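Local coordinates for protein citrate synthase (Pyrobaculum aerophilum, PDB 2IBP) that probably catalyses the condensation of acetyl-CoA with oxaloacetate and water to give citrate and coenzyme A, a step of the tricarboxylic acid cycle, at residues G25-L30 and G288-K293; G137-E142 and E381-N386; V216-F221 and P247-A252. One frame throughout, in Å; residues are numbered along the deposited sequence.

Contact 3 (216-221 with 247-252) lies deepest, its centre about 7 Å from that of the chain; contact 1 sits about 16 Å out and contact 2 about 24 Å, toward the periphery. Chemistry follows place: direct hydrogen bonds to an imidazole in contact 3, long ion pairs and a water in contact 1, an aromatic pair with a water bridge in contact 2. Contacts 1 and 3 touch where L26 CD1 meets F221 CZ at 4.3 Å, and they share strand 30-34, which starts in one and packs on the other. Helix 363-382 covers part of contact 3 and runs into contact 2. All three also reach the second subunit.

Contact 1: residues G25-L30 and G288-K293; sequences GLEDVL and GHRVYK
R290 reaches across to E27 and D28 with a single nitrogen. Its NH1 lies 3.9 Å from E27 OE2 and 3.9 Å from D28 OD1, long salt bridges that make a small three-residue network rather than a close pairing. The two carboxylates meet the guanidinium edge differently: that of D28 is turned 27° from its plane, that of E27 72°. With chi1 at -163°, the R290 chain runs straight from CB toward 25-30, then turns at chi3 to bring NH1 to both acids. A water closes the loose side, accepting from R290 NH1 at 3.1 Å and donating to D28 OD1 at 2.9 Å. D28 OD2 is hydrogen-bonded to T11 OG1, a stronger tie than the long ion pair.

The close packing is inside 288-293. V291 N and Y292 N both donate to H289 ND1, the former at 3.0 Å, so two bonds fix the rotation of the imidazole, while Y292 CD2 sits 3.7 Å above the plane of the H289 ring, over its centre. K293 NZ donates to H289 O, in that carbonyl's plane. This loop belongs to the citrate synthase signature sequence, and H289 is a predicted active-site residue.

The loop leads to helix 297-313, with Y292 against P297 and R298, and V291 and Y292 rest on I39 of strand 37-40. The type II turn from L26 to V29 leads into strand 30-34, whose L30 pairs in parallel with a strand of the second subunit.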
loop_
_atom_site.group_PDB
_atom_site.type_symbol
_atom_site.label_atom_id
_atom_site.label_comp_id
_atom_site.label_asym_id
_atom_site.label_seq_id
_atom_site.Cartn_x
_atom_site.Cartn_y
_atom_site.Cartn_z
ATOM N N GLY A 25 -7.912 -12.970 6.994
ATOM C CA GLY A 25 -8.192 -12.079 5.869
ATOM C C GLY A 25 -9.200 -10.992 6.220
ATOM O O GLY A 25 -9.651 -10.263 5.339
ATOM N N LEU A 26 -9.556 -10.869 7.498
ATOM C CA LEU A 26 -10.558 -9.884 7.931
ATOM C C LEU A 26 -11.815 -9.961 7.044
ATOM O O LEU A 26 -12.465 -8.950 6.751
ATOM C CB LEU A 26 -9.952 -8.468 7.925
ATOM C CG LEU A 26 -8.780 -8.252 8.887
ATOM C CD1 LEU A 26 -8.154 -6.885 8.693
ATOM C CD2 LEU A 26 -9.227 -8.461 10.331
ATOM N N GLU A 27 -12.177 -11.180 6.656
ATOM C CA GLU A 27 -13.304 -11.383 5.774
ATOM C C GLU A 27 -14.595 -10.869 6.391
ATOM O O GLU A 27 -15.002 -11.293 7.478
ATOM C CB GLU A 27 -13.437 -12.849 5.362
ATOM C CG GLU A 27 -14.480 -13.074 4.274
ATOM C CD GLU A 27 -14.349 -14.417 3.565
ATOM O OE1 GLU A 27 -13.382 -15.172 3.845
ATOM O OE2 GLU A 27 -15.226 -14.711 2.718
ATOM N N ASP A 28 -15.194 -9.909 5.688
ATOM C CA ASP A 28 -16.456 -9.303 6.072
ATOM C C ASP A 28 -16.379 -8.366 7.246
ATOM O O ASP A 28 -17.404 -7.905 7.711
ATOM C CB ASP A 28 -17.493 -10.384 6.369
ATOM C CG ASP A 28 -17.690 -11.327 5.210
ATOM O OD1 ASP A 28 -17.573 -10.881 4.044
ATOM O OD2 ASP A 28 -17.990 -12.512 5.469
ATOM N N VAL A 29 -15.181 -8.105 7.761
ATOM C CA VAL A 29 -15.025 -7.212 8.894
ATOM C C VAL A 29 -15.270 -5.777 8.430
ATOM O O VAL A 29 -14.703 -5.343 7.432
ATOM C CB VAL A 29 -13.637 -7.342 9.527
ATOM C CG1 VAL A 29 -13.478 -6.376 10.685
ATOM C CG2 VAL A 29 -13.401 -8.787 9.983
ATOM N N LEU A 30 -16.171 -5.080 9.125
ATOM C CA LEU A 30 -16.524 -3.713 8.784
ATOM C C LEU A 30 -15.416 -2.727 9.102
ATOM O O LEU A 30 -14.810 -2.791 10.175
ATOM C CB LEU A 30 -17.807 -3.310 9.527
ATOM C CG LEU A 30 -19.083 -4.039 9.080
ATOM C CD1 LEU A 30 -20.209 -3.845 10.088
ATOM C CD2 LEU A 30 -19.523 -3.575 7.677
ATOM N N GLY A 288 -18.948 -17.838 -11.500
ATOM C CA GLY A 288 -19.035 -17.828 -10.047
ATOM C C GLY A 288 -18.449 -16.544 -9.500
ATOM O O GLY A 288 -17.560 -15.933 -10.113
ATOM N N HIS A 289 -18.883 -16.169 -8.301
ATOM C CA HIS A 289 -18.423 -14.938 -7.684
ATOM C C HIS A 289 -18.690 -15.015 -6.188
ATOM O O HIS A 289 -19.679 -15.613 -5.758
ATOM C CB HIS A 289 -19.167 -13.748 -8.294
ATOM C CG HIS A 289 -18.477 -12.434 -8.096
ATOM N ND1 HIS A 289 -18.699 -11.627 -7.000
ATOM C CD2 HIS A 289 -17.616 -11.753 -8.892
ATOM C CE1 HIS A 289 -17.966 -10.531 -7.102
ATOM N NE2 HIS A 289 -17.308 -10.577 -8.246
ATOM N N ARG A 290 -17.807 -14.403 -5.411
ATOM C CA ARG A 290 -17.936 -14.410 -3.963
ATOM C C ARG A 290 -19.158 -13.611 -3.508
ATOM O O ARG A 290 -19.742 -13.902 -2.466
ATOM C CB ARG A 290 -16.669 -13.837 -3.345
ATOM C CG ARG A 290 -16.480 -14.153 -1.884
ATOM C CD ARG A 290 -15.196 -13.516 -1.397
ATOM N NE ARG A 290 -15.240 -12.069 -1.594
ATOM C CZ ARG A 290 -15.673 -11.201 -0.684
ATOM N NH1 ARG A 290 -16.042 -11.625 0.517
ATOM N NH2 ARG A 290 -15.684 -9.904 -0.956
ATOM N N VAL A 291 -19.545 -12.611 -4.293
ATOM C CA VAL A 291 -20.694 -11.778 -3.973
ATOM C C VAL A 291 -21.904 -12.069 -4.865
ATOM O O VAL A 291 -23.000 -12.340 -4.364
ATOM C CB VAL A 291 -20.348 -10.279 -4.076
ATOM C CG1 VAL A 291 -21.537 -9.450 -3.660
ATOM C CG2 VAL A 291 -19.147 -9.940 -3.201
ATOM N N TYR A 292 -21.720 -12.009 -6.182
ATOM C CA TYR A 292 -22.822 -12.275 -7.097
ATOM C C TYR A 292 -23.246 -13.743 -7.112
ATOM O O TYR A 292 -22.436 -14.635 -7.430
ATOM C CB TYR A 292 -22.490 -11.836 -8.536
ATOM C CG TYR A 292 -22.343 -10.345 -8.668
ATOM C CD1 TYR A 292 -23.425 -9.506 -8.448
ATOM C CD2 TYR A 292 -21.132 -9.775 -9.046
ATOM C CE1 TYR A 292 -23.284 -8.138 -8.544
ATOM C CE2 TYR A 292 -20.987 -8.407 -9.152
ATOM C CZ TYR A 292 -22.066 -7.597 -8.914
ATOM O OH TYR A 292 -21.924 -6.228 -9.027
ATOM N N LYS A 293 -24.513 -13.971 -6.780
ATOM C CA LYS A 293 -25.131 -15.304 -6.830
ATOM C C LYS A 293 -26.221 -15.205 -7.890
ATOM O O LYS A 293 -27.351 -15.655 -7.715
ATOM C CB LYS A 293 -25.725 -15.662 -5.458
ATOM C CG LYS A 293 -24.741 -15.528 -4.322
ATOM C CD LYS A 293 -23.504 -16.389 -4.511
ATOM C CE LYS A 293 -22.446 -16.041 -3.485
ATOM N NZ LYS A 293 -21.218 -16.863 -3.627
HETATM O O HOH W 1 -16.069 -9.084 2.348
#

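Contact 2: residues G137-E142 and E381-N386; sequences GRYKAE and EYWENN
Y139 and W383 account for most of the buried surface. They form an offset edge-to-face pair in which the six-membered ring of W383 points its edge at the face of Y139, the centroids 5.5 Å apart and the planes at 75°. The closest approach is CE3 of W383, 3.8 Å from Y139 CZ and 3.7 Å from Y139 OH. A chi1 of -171° turns the phenol away from its own backbone N and lays its face against the W383 edge. W383 is itself tied down through NE1 to A227 O.

E384 joins through a water: Y139 OH donates to it at 2.7 Å, and the water in turn donates a hydrogen bond to E384 OE2 at 2.6 Å. With an alanine at Y139, the W383 edge would probably lose the ring it packs on, and the water beside E384 its hydroxyl donor.

L134 of helix 125-135 touches both side chains, so the pair packs on that helix. The setting is helix-end packing in the largely helical citrate synthase fold, away from the annotated sites: helix 125-135 ends in a Schellman motif with G137 as C-prime, and the loop that follows meets the C-terminal region of helix 363-382.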
loop_
_atom_site.group_PDB
_atom_site.type_symbol
_atom_site.label_atom_id
_atom_site.label_comp_id
_atom_site.label_asym_id
_atom_site.label_seq_id
_atom_site.Cartn_x
_atom_site.Cartn_y
_atom_site.Cartn_z
ATOM N N GLY A 137 -2.364 18.593 11.146
ATOM C CA GLY A 137 -3.699 18.132 11.471
ATOM C C GLY A 137 -4.846 18.983 10.973
ATOM O O GLY A 137 -5.973 18.878 11.488
ATOM N N ARG A 138 -4.594 19.778 9.938
ATOM C CA ARG A 138 -5.621 20.656 9.412
ATOM C C ARG A 138 -6.291 20.045 8.184
ATOM O O ARG A 138 -5.635 19.854 7.166
ATOM C CB ARG A 138 -5.052 22.021 9.046
ATOM C CG ARG A 138 -6.117 23.006 8.610
ATOM C CD ARG A 138 -5.563 24.395 8.368
ATOM N NE ARG A 138 -4.628 24.474 7.249
ATOM C CZ ARG A 138 -3.303 24.551 7.355
ATOM N NH1 ARG A 138 -2.715 24.601 8.545
ATOM N NH2 ARG A 138 -2.558 24.628 6.261
ATOM N N TYR A 139 -7.592 19.804 8.281
ATOM C CA TYR A 139 -8.359 19.299 7.154
ATOM C C TYR A 139 -9.750 19.915 7.197
ATOM O O TYR A 139 -10.706 19.315 7.679
ATOM C CB TYR A 139 -8.411 17.775 7.165
ATOM C CG TYR A 139 -9.011 17.194 5.914
ATOM C CD1 TYR A 139 -8.338 17.282 4.698
ATOM C CD2 TYR A 139 -10.202 16.488 5.957
ATOM C CE1 TYR A 139 -8.881 16.717 3.544
ATOM C CE2 TYR A 139 -10.750 15.939 4.812
ATOM C CZ TYR A 139 -10.070 16.031 3.628
ATOM O OH TYR A 139 -10.634 15.485 2.496
ATOM N N LYS A 140 -9.827 21.129 6.672
ATOM C CA LYS A 140 -11.056 21.892 6.628
ATOM C C LYS A 140 -11.432 22.176 5.171
ATOM O O LYS A 140 -10.961 21.497 4.262
ATOM C CB LYS A 140 -10.860 23.186 7.425
ATOM C CG LYS A 140 -10.522 22.987 8.909
ATOM C CD LYS A 140 -11.763 22.750 9.771
ATOM C CE LYS A 140 -12.292 21.327 9.716
ATOM N NZ LYS A 140 -11.377 20.365 10.388
ATOM N N ALA A 141 -12.277 23.175 4.942
ATOM C CA ALA A 141 -12.768 23.476 3.595
ATOM C C ALA A 141 -11.677 23.594 2.533
ATOM O O ALA A 141 -11.775 22.985 1.468
ATOM C CB ALA A 141 -13.611 24.747 3.613
ATOM N N GLU A 142 -10.665 24.415 2.801
ATOM C CA GLU A 142 -9.598 24.636 1.838
ATOM C C GLU A 142 -8.891 23.336 1.484
ATOM O O GLU A 142 -8.550 23.111 0.325
ATOM C CB GLU A 142 -8.560 25.630 2.357
ATOM C CG GLU A 142 -9.004 27.085 2.356
ATOM C CD GLU A 142 -7.864 28.040 2.681
ATOM O OE1 GLU A 142 -6.727 27.809 2.203
ATOM O OE2 GLU A 142 -8.114 29.044 3.384
ATOM N N GLU A 381 -13.864 9.695 1.486
ATOM C CA GLU A 381 -14.922 9.312 2.394
ATOM C C GLU A 381 -14.365 8.947 3.770
ATOM O O GLU A 381 -14.862 9.401 4.792
ATOM C CB GLU A 381 -15.721 8.148 1.825
ATOM C CG GLU A 381 -16.872 7.725 2.690
ATOM C CD GLU A 381 -17.698 6.657 2.038
ATOM O OE1 GLU A 381 -17.162 5.542 1.846
ATOM O OE2 GLU A 381 -18.884 6.931 1.734
ATOM N N TYR A 382 -13.296 8.155 3.791
ATOM C CA TYR A 382 -12.686 7.750 5.050
ATOM C C TYR A 382 -12.182 8.965 5.814
ATOM O O TYR A 382 -12.281 9.021 7.039
ATOM C CB TYR A 382 -11.543 6.765 4.812
ATOM C CG TYR A 382 -11.128 6.063 6.071
ATOM C CD1 TYR A 382 -11.982 5.145 6.663
ATOM C CD2 TYR A 382 -9.894 6.308 6.668
ATOM C CE1 TYR A 382 -11.639 4.506 7.832
ATOM C CE2 TYR A 382 -9.520 5.641 7.832
ATOM C CZ TYR A 382 -10.418 4.759 8.419
ATOM O OH TYR A 382 -10.108 4.109 9.591
ATOM N N TRP A 383 -11.587 9.901 5.084
ATOM C CA TRP A 383 -11.065 11.122 5.683
ATOM C C TRP A 383 -12.124 12.014 6.326
ATOM O O TRP A 383 -11.779 12.990 7.009
ATOM C CB TRP A 383 -10.252 11.926 4.685
ATOM C CG TRP A 383 -8.887 11.377 4.411
ATOM C CD1 TRP A 383 -8.226 10.405 5.116
ATOM C CD2 TRP A 383 -7.917 11.951 3.528
ATOM N NE1 TRP A 383 -6.951 10.270 4.647
ATOM C CE2 TRP A 383 -6.718 11.220 3.690
ATOM C CE3 TRP A 383 -7.954 12.989 2.591
ATOM C CZ2 TRP A 383 -5.567 11.504 2.960
ATOM C CZ3 TRP A 383 -6.810 13.274 1.870
ATOM C CH2 TRP A 383 -5.629 12.530 2.055
ATOM N N GLU A 384 -13.404 11.742 6.069
ATOM C CA GLU A 384 -14.463 12.469 6.780
ATOM C C GLU A 384 -14.513 12.052 8.255
ATOM O O GLU A 384 -15.097 12.741 9.083
ATOM C CB GLU A 384 -15.826 12.236 6.127
ATOM C CG GLU A 384 -15.938 12.925 4.790
ATOM C CD GLU A 384 -15.869 14.438 4.926
ATOM O OE1 GLU A 384 -16.784 15.027 5.541
ATOM O OE2 GLU A 384 -14.903 15.047 4.415
ATOM N N ASN A 385 -13.926 10.906 8.582
ATOM C CA ASN A 385 -13.842 10.455 9.971
ATOM C C ASN A 385 -12.662 9.503 10.027
ATOM O O ASN A 385 -12.831 8.295 10.145
ATOM C CB ASN A 385 -15.109 9.748 10.437
ATOM C CG ASN A 385 -15.095 9.485 11.940
ATOM O OD1 ASN A 385 -14.290 10.065 12.669
ATOM N ND2 ASN A 385 -16.027 8.665 12.410
ATOM N N ASN A 386 -11.477 10.066 9.872
ATOM C CA ASN A 386 -10.292 9.250 9.765
ATOM C C ASN A 386 -9.889 8.628 11.080
ATOM O O ASN A 386 -10.002 9.253 12.138
ATOM C CB ASN A 386 -9.111 10.069 9.273
ATOM C CG ASN A 386 -7.906 9.202 8.967
ATOM O OD1 ASN A 386 -7.938 8.403 8.040
ATOM N ND2 ASN A 386 -6.863 9.319 9.779
HETATM O O HOH W 2 -12.942 14.210 2.917
#

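Contact 3: residues V216-F221 and P247-A252; sequences VPASTF and PLHGGA
The H249 imidazole and the first turn of helix 218-227 meet at NE2. At the ring's edge, nearly in its plane, lies S219 N, which donates to H249 NE2 at 3.2 Å with an N-H...N angle of 147°. S219 OG comes in obliquely, 2.8 Å from H249 NE2, in a hydrogen bond whose donor could be either partner. Both the amide and the hydroxyl of S219 lie within bonding distance of this one nitrogen. Also oblique to the ring is P217, whose CB lies 3.7 Å from H249 NE2 and 3.8 Å from CE1, while the methyl of A218 comes to 4.1 Å from H249 CD2.

S219 OG stands between its own backbone N and carbonyl carbon (chi1 57°), which keeps hydroxyl and amide together on the side facing the imidazole. The same OG is also hydrogen-bonded to W375 NE1, probably helping fix its position. H249 belongs to the loop before helix 252-263, and its side chain lies about 9 Å from that of D346, a predicted active-site residue; the side chain of P217 is about 9 Å from that of H289, likewise predicted.

P217 is the N-cap of helix 218-227, and the bonds of S219 join its first turn to that loop. Helix 233-244 backs both partners, L244 touching S219 and H249; helix 363-382 brings R371 to P217, and strand 30-34 lies against V216 and F221 through I31.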
loop_
_atom_site.group_PDB
_atom_site.type_symbol
_atom_site.label_atom_id
_atom_site.label_comp_id
_atom_site.label_asym_id
_atom_site.label_seq_id
_atom_site.Cartn_x
_atom_site.Cartn_y
_atom_site.Cartn_z
ATOM N N VAL A 216 -15.164 -3.053 -1.320
ATOM C CA VAL A 216 -13.831 -2.842 -0.753
ATOM C C VAL A 216 -12.871 -4.023 -0.882
ATOM O O VAL A 216 -12.582 -4.731 0.107
ATOM C CB VAL A 216 -13.905 -2.417 0.741
ATOM C CG1 VAL A 216 -12.537 -1.887 1.186
ATOM C CG2 VAL A 216 -14.955 -1.342 0.946
ATOM N N PRO A 217 -12.385 -4.260 -2.110
ATOM C CA PRO A 217 -11.381 -5.290 -2.324
ATOM C C PRO A 217 -10.032 -4.849 -1.772
ATOM O O PRO A 217 -9.874 -3.706 -1.307
ATOM C CB PRO A 217 -11.331 -5.435 -3.844
ATOM C CG PRO A 217 -11.802 -4.136 -4.365
ATOM C CD PRO A 217 -12.743 -3.556 -3.354
ATOM N N ALA A 218 -9.041 -5.716 -1.897
ATOM C CA ALA A 218 -7.744 -5.454 -1.295
ATOM C C ALA A 218 -7.091 -4.159 -1.761
ATOM O O ALA A 218 -6.452 -3.472 -0.966
ATOM C CB ALA A 218 -6.805 -6.643 -1.509
ATOM N N SER A 219 -7.292 -3.773 -3.021
ATOM C CA SER A 219 -6.666 -2.555 -3.524
ATOM C C SER A 219 -7.299 -1.330 -2.846
ATOM O O SER A 219 -6.618 -0.433 -2.352
ATOM C CB SER A 219 -6.766 -2.470 -5.043
ATOM O OG SER A 219 -8.103 -2.541 -5.461
ATOM N N THR A 220 -8.621 -1.327 -2.772
ATOM C CA THR A 220 -9.336 -0.245 -2.094
ATOM C C THR A 220 -8.978 -0.216 -0.600
ATOM O O THR A 220 -8.814 0.844 -0.009
ATOM C CB THR A 220 -10.828 -0.395 -2.309
ATOM O OG1 THR A 220 -11.083 -0.426 -3.721
ATOM C CG2 THR A 220 -11.611 0.731 -1.678
ATOM N N PHE A 221 -8.804 -1.397 -0.016
ATOM C CA PHE A 221 -8.396 -1.479 1.381
ATOM C C PHE A 221 -6.996 -0.922 1.584
ATOM O O PHE A 221 -6.758 -0.166 2.546
ATOM C CB PHE A 221 -8.492 -2.918 1.862
ATOM C CG PHE A 221 -8.296 -3.087 3.335
ATOM C CD1 PHE A 221 -8.843 -2.187 4.229
ATOM C CD2 PHE A 221 -7.735 -4.255 3.827
ATOM C CE1 PHE A 221 -8.713 -2.376 5.574
ATOM C CE2 PHE A 221 -7.617 -4.452 5.186
ATOM C CZ PHE A 221 -8.119 -3.515 6.048
ATOM N N PRO A 247 -1.790 -11.509 -8.284
ATOM C CA PRO A 247 -2.634 -12.413 -9.086
ATOM C C PRO A 247 -3.973 -12.796 -8.454
ATOM O O PRO A 247 -4.862 -13.295 -9.161
ATOM C CB PRO A 247 -1.739 -13.650 -9.272
ATOM C CG PRO A 247 -0.739 -13.572 -8.173
ATOM C CD PRO A 247 -0.489 -12.113 -7.952
ATOM N N LEU A 248 -4.125 -12.595 -7.148
ATOM C CA LEU A 248 -5.383 -12.880 -6.490
ATOM C C LEU A 248 -6.378 -11.719 -6.640
ATOM O O LEU A 248 -7.530 -11.827 -6.203
ATOM C CB LEU A 248 -5.183 -13.211 -5.011
ATOM C CG LEU A 248 -4.279 -14.400 -4.723
ATOM C CD1 LEU A 248 -4.323 -14.681 -3.199
ATOM C CD2 LEU A 248 -4.755 -15.608 -5.516
ATOM N N HIS A 249 -5.911 -10.599 -7.200
ATOM C CA HIS A 249 -6.778 -9.438 -7.397
ATOM C C HIS A 249 -7.196 -9.244 -8.851
ATOM O O HIS A 249 -8.155 -8.530 -9.140
ATOM C CB HIS A 249 -6.102 -8.159 -6.911
ATOM C CG HIS A 249 -7.066 -7.073 -6.544
ATOM N ND1 HIS A 249 -8.248 -6.853 -7.225
ATOM C CD2 HIS A 249 -6.984 -6.102 -5.609
ATOM C CE1 HIS A 249 -8.868 -5.816 -6.688
ATOM N NE2 HIS A 249 -8.118 -5.338 -5.712
ATOM N N GLY A 250 -6.450 -9.829 -9.773
ATOM C CA GLY A 250 -6.760 -9.679 -11.192
ATOM C C GLY A 250 -6.067 -10.721 -12.031
ATOM O O GLY A 250 -5.280 -11.511 -11.519
ATOM N N GLY A 251 -6.347 -10.705 -13.330
ATOM C CA GLY A 251 -5.756 -11.672 -14.247
ATOM C C GLY A 251 -6.793 -12.585 -14.872
ATOM O O GLY A 251 -6.564 -13.145 -15.938
ATOM N N ALA A 252 -7.963 -12.677 -14.247
ATOM C CA ALA A 252 -9.012 -13.565 -14.715
ATOM C C ALA A 252 -9.486 -13.245 -16.136
ATOM O O ALA A 252 -9.719 -14.158 -16.936
ATOM C CB ALA A 252 -10.193 -13.557 -13.740
#